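Nicotinate-nucleotide pyrophosphorylase (Ehrlichia chaffeensis, PDB 3L0G) probably converts quinolinate and phosphoribosyl pyrophosphate into nicotinate mononucleotide with loss of carbon dioxide, a step in NAD(+) biosynthesis. Local coordinates at residues E240-V245 and A269-D274; D229-D234 and G250-E255. All coordinates share one frame; numbering follows the deposited sequence.

Contact 1: residues E240-V245 and A269-D274; sequences EIKKAV and ALTGVD
The hydroxyl oxygen OG1 of Thr271 is held by a hydrogen bond to the carbonyl O of Ile268, and across the contact its neighbours are methyl groups: Ile241 CG2 lies 3.6 Å from Thr271 OG1, with Val245 CG2 somewhat farther off. A chi1 of 63° places OG1 between the backbone N and the carbonyl carbon of its own residue, which lets it turn back to the last turn of helix 262-269 and puts CG2 anti to the carbonyl carbon, beside the backbone N, where it meets Lys242. The Thr271 and Lys242 side chains cross at about a right angle, Thr271 CG2 meeting Lys242 CG at 3.7 Å; the lysine runs on extended towards solvent. One turn along helix 238-248, Val245 straddles the carbonyl oxygen of Thr271, its CG1 coming to 3.5 Å of Thr271 O and its CG2 almost as near. The same CG2 packs on CG1 of Val273 at 3.7 Å, and Ile241 CG2 touches Val273 CG1 at 3.8 Å, so Val273 CG1 bridges Ile241 and Val245. No hydrogen bond crosses here. Gly272, with phi 104°, ends the helical course of helix 262-269, and the chain goes on to strand 275-277. This is plain packing between successive beta-alpha units in the outer layer of the alpha/beta barrel formed by the C-terminal domain of quinolinate phosphoribosyltransferases.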
loop_
_atom_site.group_PDB
_atom_site.type_symbol
_atom_site.label_atom_id
_atom_site.label_comp_id
_atom_site.label_asym_id
_atom_site.label_seq_id
_atom_site.Cartn_x
_atom_site.Cartn_y
_atom_site.Cartn_z
ATOM N N GLU C 240 -8.348 3.090 -44.355
ATOM C CA GLU C 240 -7.098 2.382 -44.040
ATOM C C GLU C 240 -7.344 1.118 -43.220
ATOM O O GLU C 240 -6.640 0.129 -43.397
ATOM C CB GLU C 240 -6.124 3.243 -43.251
ATOM C CG GLU C 240 -5.255 4.140 -44.081
ATOM C CD GLU C 240 -4.482 5.123 -43.224
ATOM O OE1 GLU C 240 -5.109 5.908 -42.488
ATOM O OE2 GLU C 240 -3.244 5.090 -43.271
ATOM N N ILE C 241 -8.317 1.163 -42.315
ATOM C CA ILE C 241 -8.615 0.005 -41.501
ATOM C C ILE C 241 -9.083 -1.117 -42.427
ATOM O O ILE C 241 -8.637 -2.259 -42.304
ATOM C CB ILE C 241 -9.640 0.313 -40.393
ATOM C CG1 ILE C 241 -9.017 1.238 -39.348
ATOM C CG2 ILE C 241 -10.120 -1.002 -39.701
ATOM C CD1 ILE C 241 -10.031 1.935 -38.457
ATOM N N LYS C 242 -9.963 -0.783 -43.369
ATOM C CA LYS C 242 -10.464 -1.790 -44.305
ATOM C C LYS C 242 -9.325 -2.327 -45.157
ATOM O O LYS C 242 -9.271 -3.507 -45.423
ATOM C CB LYS C 242 -11.587 -1.248 -45.188
ATOM C CG LYS C 242 -12.926 -1.082 -44.447
ATOM C CD LYS C 242 -14.000 -0.444 -45.377
ATOM C CE LYS C 242 -15.385 -0.371 -44.686
ATOM N NZ LYS C 242 -16.449 0.186 -45.609
ATOM N N LYS C 243 -8.386 -1.472 -45.548
ATOM C CA LYS C 243 -7.239 -1.953 -46.327
ATOM C C LYS C 243 -6.368 -2.885 -45.507
ATOM O O LYS C 243 -5.830 -3.851 -46.038
ATOM C CB LYS C 243 -6.417 -0.776 -46.853
ATOM C CG LYS C 243 -5.183 -1.123 -47.626
ATOM C CD LYS C 243 -5.538 -1.447 -49.043
ATOM C CE LYS C 243 -4.388 -2.140 -49.795
ATOM N NZ LYS C 243 -4.748 -2.251 -51.232
ATOM N N ALA C 244 -6.200 -2.575 -44.218
ATOM C CA ALA C 244 -5.362 -3.381 -43.352
ATOM C C ALA C 244 -5.952 -4.770 -43.186
ATOM O O ALA C 244 -5.248 -5.752 -43.324
ATOM C CB ALA C 244 -5.178 -2.709 -41.982
ATOM N N VAL C 245 -7.250 -4.846 -42.906
ATOM C CA VAL C 245 -7.932 -6.124 -42.726
ATOM C C VAL C 245 -7.673 -7.002 -43.947
ATOM O O VAL C 245 -7.353 -8.184 -43.814
ATOM C CB VAL C 245 -9.454 -5.954 -42.516
ATOM C CG1 VAL C 245 -10.176 -7.295 -42.578
ATOM C CG2 VAL C 245 -9.753 -5.255 -41.181
ATOM N N ALA C 269 -16.339 -1.950 -36.190
ATOM C CA ALA C 269 -16.456 -3.374 -35.862
ATOM C C ALA C 269 -16.755 -4.235 -37.093
ATOM O O ALA C 269 -16.270 -5.344 -37.184
ATOM C CB ALA C 269 -17.491 -3.615 -34.765
ATOM N N LEU C 270 -17.543 -3.713 -38.029
ATOM C CA LEU C 270 -17.948 -4.476 -39.222
ATOM C C LEU C 270 -16.840 -4.636 -40.273
ATOM O O LEU C 270 -17.034 -5.369 -41.232
ATOM C CB LEU C 270 -19.174 -3.841 -39.889
ATOM C CG LEU C 270 -20.460 -3.757 -39.067
ATOM C CD1 LEU C 270 -21.441 -2.816 -39.776
ATOM C CD2 LEU C 270 -21.059 -5.144 -38.841
ATOM N N THR C 271 -15.713 -3.931 -40.114
ATOM C CA THR C 271 -14.567 -4.075 -41.016
ATOM C C THR C 271 -13.940 -5.469 -40.878
ATOM O O THR C 271 -13.333 -5.959 -41.823
ATOM C CB THR C 271 -13.456 -3.016 -40.755
ATOM O OG1 THR C 271 -12.913 -3.194 -39.443
ATOM C CG2 THR C 271 -13.981 -1.593 -40.912
ATOM N N GLY C 272 -14.099 -6.112 -39.717
ATOM C CA GLY C 272 -13.530 -7.465 -39.480
ATOM C C GLY C 272 -12.270 -7.498 -38.596
ATOM O O GLY C 272 -11.524 -8.497 -38.571
ATOM N N VAL C 273 -12.032 -6.410 -37.869
ATOM C CA VAL C 273 -10.978 -6.381 -36.862
ATOM C C VAL C 273 -11.409 -7.273 -35.671
ATOM O O VAL C 273 -12.579 -7.630 -35.562
ATOM C CB VAL C 273 -10.662 -4.919 -36.456
ATOM C CG1 VAL C 273 -10.060 -4.160 -37.664
ATOM C CG2 VAL C 273 -11.899 -4.190 -35.891
ATOM N N ASP C 274 -10.476 -7.655 -34.817
ATOM C CA ASP C 274 -10.761 -8.524 -33.660
ATOM C C ASP C 274 -11.076 -7.765 -32.374
ATOM O O ASP C 274 -11.918 -8.188 -31.577
ATOM C CB ASP C 274 -9.563 -9.436 -33.391
ATOM C CG ASP C 274 -9.205 -10.293 -34.606
ATOM O OD1 ASP C 274 -10.036 -11.117 -35.003
ATOM O OD2 ASP C 274 -8.112 -10.115 -35.187
#

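Contact 2: residues D229-D234 and G250-E255; sequences DMILLD and GKSVLE. With EDO (1,2-ethanediol), chain I.
Glu255 and Ile231 sit on neighbouring parallel strands of a beta-alpha-beta unit, strand 230-234, helix 238-248 and strand 253-257, in the barrel sheet. From its CB, 4.1 Å from Ile231 O, the Glu255 side chain runs out extended (chi1 172°, chi2 163°) on the sheet face it shares with Met230, Leu232 and Val253. Its CD brings the carboxylate beside a 1,2-ethanediol, probably from the crystallisation liquor, with diol O2 3.2 Å from Glu255 CD. There OE1 lies 3.8 Å from CD1 of Leu232, and OE2 is met by the bent end of Met230, whose CE stands 3.5 Å from Glu255 OE2. Polar groups on other strands of the sheet hold the carboxylate: Ser277 OG bonds to Glu255 OE1 and Arg148 NH2 makes a salt bridge to Glu255 OE2. The diol bonds to OE1 through O2, though that bond is so short that its length is doubtful.

The opposite face, with Ile231, Leu233 and Leu254, is apolar and packs against helices 217-225 and 238-248. Here Leu254 CD2 touches both Ile231 CG2, beside which its side chain runs in the same direction, and Leu233 CG, at 3.7 Å from Leu233 CG.

Four backbone bonds join the strands: Val253 N to Asp229 O, Ile231 N to Val253 O, Glu255 N to Ile231 O and Leu233 N to Glu255 O, the last being 2.7 Å. Val253 O also takes a 2.9 Å bond from Ser252 OG, which arrives from one face of the carbonyl plane while Ile231 N arrives from the other.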
loop_
_atom_site.group_PDB
_atom_site.type_symbol
_atom_site.label_atom_id
_atom_site.label_comp_id
_atom_site.label_asym_id
_atom_site.label_seq_id
_atom_site.Cartn_x
_atom_site.Cartn_y
_atom_site.Cartn_z
ATOM N N ASP C 229 2.254 -11.292 -33.899
ATOM C CA ASP C 229 1.039 -11.990 -33.489
ATOM C C ASP C 229 -0.144 -11.035 -33.542
ATOM O O ASP C 229 -1.274 -11.454 -33.772
ATOM C CB ASP C 229 1.233 -12.583 -32.084
ATOM C CG ASP C 229 2.379 -13.580 -32.037
ATOM O OD1 ASP C 229 2.170 -14.715 -32.515
ATOM O OD2 ASP C 229 3.467 -13.231 -31.545
ATOM N N MET C 230 0.129 -9.743 -33.392
ATOM C CA MET C 230 -0.921 -8.753 -33.197
ATOM C C MET C 230 -0.459 -7.404 -33.683
ATOM O O MET C 230 0.661 -6.975 -33.406
ATOM C CB MET C 230 -1.293 -8.672 -31.711
ATOM C CG MET C 230 -2.255 -7.530 -31.306
ATOM S SD MET C 230 -2.782 -7.762 -29.588
ATOM C CE MET C 230 -2.690 -6.054 -28.963
ATOM N N ILE C 231 -1.338 -6.760 -34.435
ATOM C CA ILE C 231 -1.084 -5.448 -35.020
ATOM C C ILE C 231 -2.173 -4.488 -34.542
ATOM O O ILE C 231 -3.361 -4.761 -34.650
ATOM C CB ILE C 231 -1.064 -5.515 -36.553
ATOM C CG1 ILE C 231 0.157 -6.285 -37.040
ATOM C CG2 ILE C 231 -1.039 -4.108 -37.144
ATOM C CD1 ILE C 231 0.146 -6.542 -38.570
ATOM N N LEU C 232 -1.743 -3.369 -33.996
ATOM C CA LEU C 232 -2.624 -2.324 -33.530
ATOM C C LEU C 232 -2.654 -1.215 -34.579
ATOM O O LEU C 232 -1.605 -0.779 -35.066
ATOM C CB LEU C 232 -2.092 -1.805 -32.195
ATOM C CG LEU C 232 -2.971 -0.908 -31.347
ATOM C CD1 LEU C 232 -2.710 -1.176 -29.855
ATOM C CD2 LEU C 232 -2.707 0.576 -31.703
ATOM N N LEU C 233 -3.852 -0.787 -34.951
ATOM C CA LEU C 233 -4.025 0.298 -35.920
ATOM C C LEU C 233 -4.321 1.600 -35.136
ATOM O O LEU C 233 -5.377 1.731 -34.502
ATOM C CB LEU C 233 -5.131 -0.055 -36.911
ATOM C CG LEU C 233 -5.020 -1.419 -37.638
ATOM C CD1 LEU C 233 -6.280 -1.736 -38.480
ATOM C CD2 LEU C 233 -3.779 -1.483 -38.543
ATOM N N ASP C 234 -3.359 2.524 -35.126
ATOM C CA ASP C 234 -3.432 3.723 -34.263
ATOM C C ASP C 234 -3.883 4.923 -35.108
ATOM O O ASP C 234 -3.192 5.327 -36.024
ATOM C CB ASP C 234 -2.072 3.985 -33.602
ATOM C CG ASP C 234 -2.128 5.038 -32.476
ATOM O OD1 ASP C 234 -3.075 5.008 -31.641
ATOM O OD2 ASP C 234 -1.190 5.884 -32.408
ATOM N N GLY C 250 -6.363 -12.268 -41.916
ATOM C CA GLY C 250 -6.422 -13.153 -40.759
ATOM C C GLY C 250 -5.123 -13.814 -40.298
ATOM O O GLY C 250 -5.181 -14.752 -39.513
ATOM N N LYS C 251 -3.972 -13.324 -40.764
ATOM C CA LYS C 251 -2.650 -13.860 -40.376
ATOM C C LYS C 251 -2.102 -13.222 -39.100
ATOM O O LYS C 251 -1.156 -13.726 -38.510
ATOM C CB LYS C 251 -1.632 -13.654 -41.502
ATOM C CG LYS C 251 -2.029 -14.301 -42.836
ATOM C CD LYS C 251 -0.943 -14.172 -43.913
ATOM C CE LYS C 251 -0.647 -12.703 -44.334
ATOM N NZ LYS C 251 0.847 -12.471 -44.369
ATOM N N SER C 252 -2.682 -12.097 -38.688
ATOM C CA SER C 252 -2.380 -11.528 -37.389
ATOM C C SER C 252 -3.685 -11.058 -36.756
ATOM O O SER C 252 -4.667 -10.821 -37.437
ATOM C CB SER C 252 -1.323 -10.405 -37.539
ATOM O OG SER C 252 -1.293 -9.524 -36.442
ATOM N N VAL C 253 -3.701 -10.990 -35.429
ATOM C CA VAL C 253 -4.788 -10.353 -34.724
ATOM C C VAL C 253 -4.725 -8.863 -35.120
ATOM O O VAL C 253 -3.641 -8.330 -35.335
ATOM C CB VAL C 253 -4.657 -10.580 -33.187
ATOM C CG1 VAL C 253 -5.529 -9.605 -32.400
ATOM C CG2 VAL C 253 -4.996 -12.084 -32.828
ATOM N N LEU C 254 -5.876 -8.223 -35.279
ATOM C CA LEU C 254 -5.951 -6.778 -35.598
ATOM C C LEU C 254 -6.803 -6.067 -34.596
ATOM O O LEU C 254 -7.967 -6.437 -34.383
ATOM C CB LEU C 254 -6.592 -6.534 -36.983
ATOM C CG LEU C 254 -5.715 -6.311 -38.202
ATOM C CD1 LEU C 254 -6.584 -6.054 -39.453
ATOM C CD2 LEU C 254 -4.756 -5.142 -37.923
ATOM N N GLU C 255 -6.255 -4.991 -34.045
ATOM C CA GLU C 255 -6.935 -4.199 -33.038
ATOM C C GLU C 255 -6.928 -2.762 -33.518
ATOM O O GLU C 255 -5.895 -2.303 -33.993
ATOM C CB GLU C 255 -6.169 -4.298 -31.727
ATOM C CG GLU C 255 -6.651 -3.392 -30.651
ATOM C CD GLU C 255 -6.131 -3.812 -29.281
ATOM O OE1 GLU C 255 -5.815 -2.914 -28.492
ATOM O OE2 GLU C 255 -6.036 -5.030 -29.012
HETATM C C1 EDO I . -3.742 -1.553 -26.556
HETATM O O1 EDO I . -4.218 -0.845 -25.418
HETATM C C2 EDO I . -3.654 -3.051 -26.255
HETATM O O2 EDO I . -4.939 -3.703 -26.280
#

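The centres of the two contacts lie 10 Å apart, on the same side of the chain's centre, and both belong to the C-terminal domain. Along the chain their segments alternate: strand 230-234, helix 238-248, strand 253-257, then the loop from helix 262-269 to strand 275-277. Contact 2 pairs two strands of the parallel sheet; contact 1 packs the helix that connects those strands against the loop that leads into the next one. They meet where Val245 CA packs on Leu254 CD1 at 3.5 Å and where Asp274 N probably bonds to Leu254 O. Together they tie sheet to helical layer over successive beta-alpha units of the barrel.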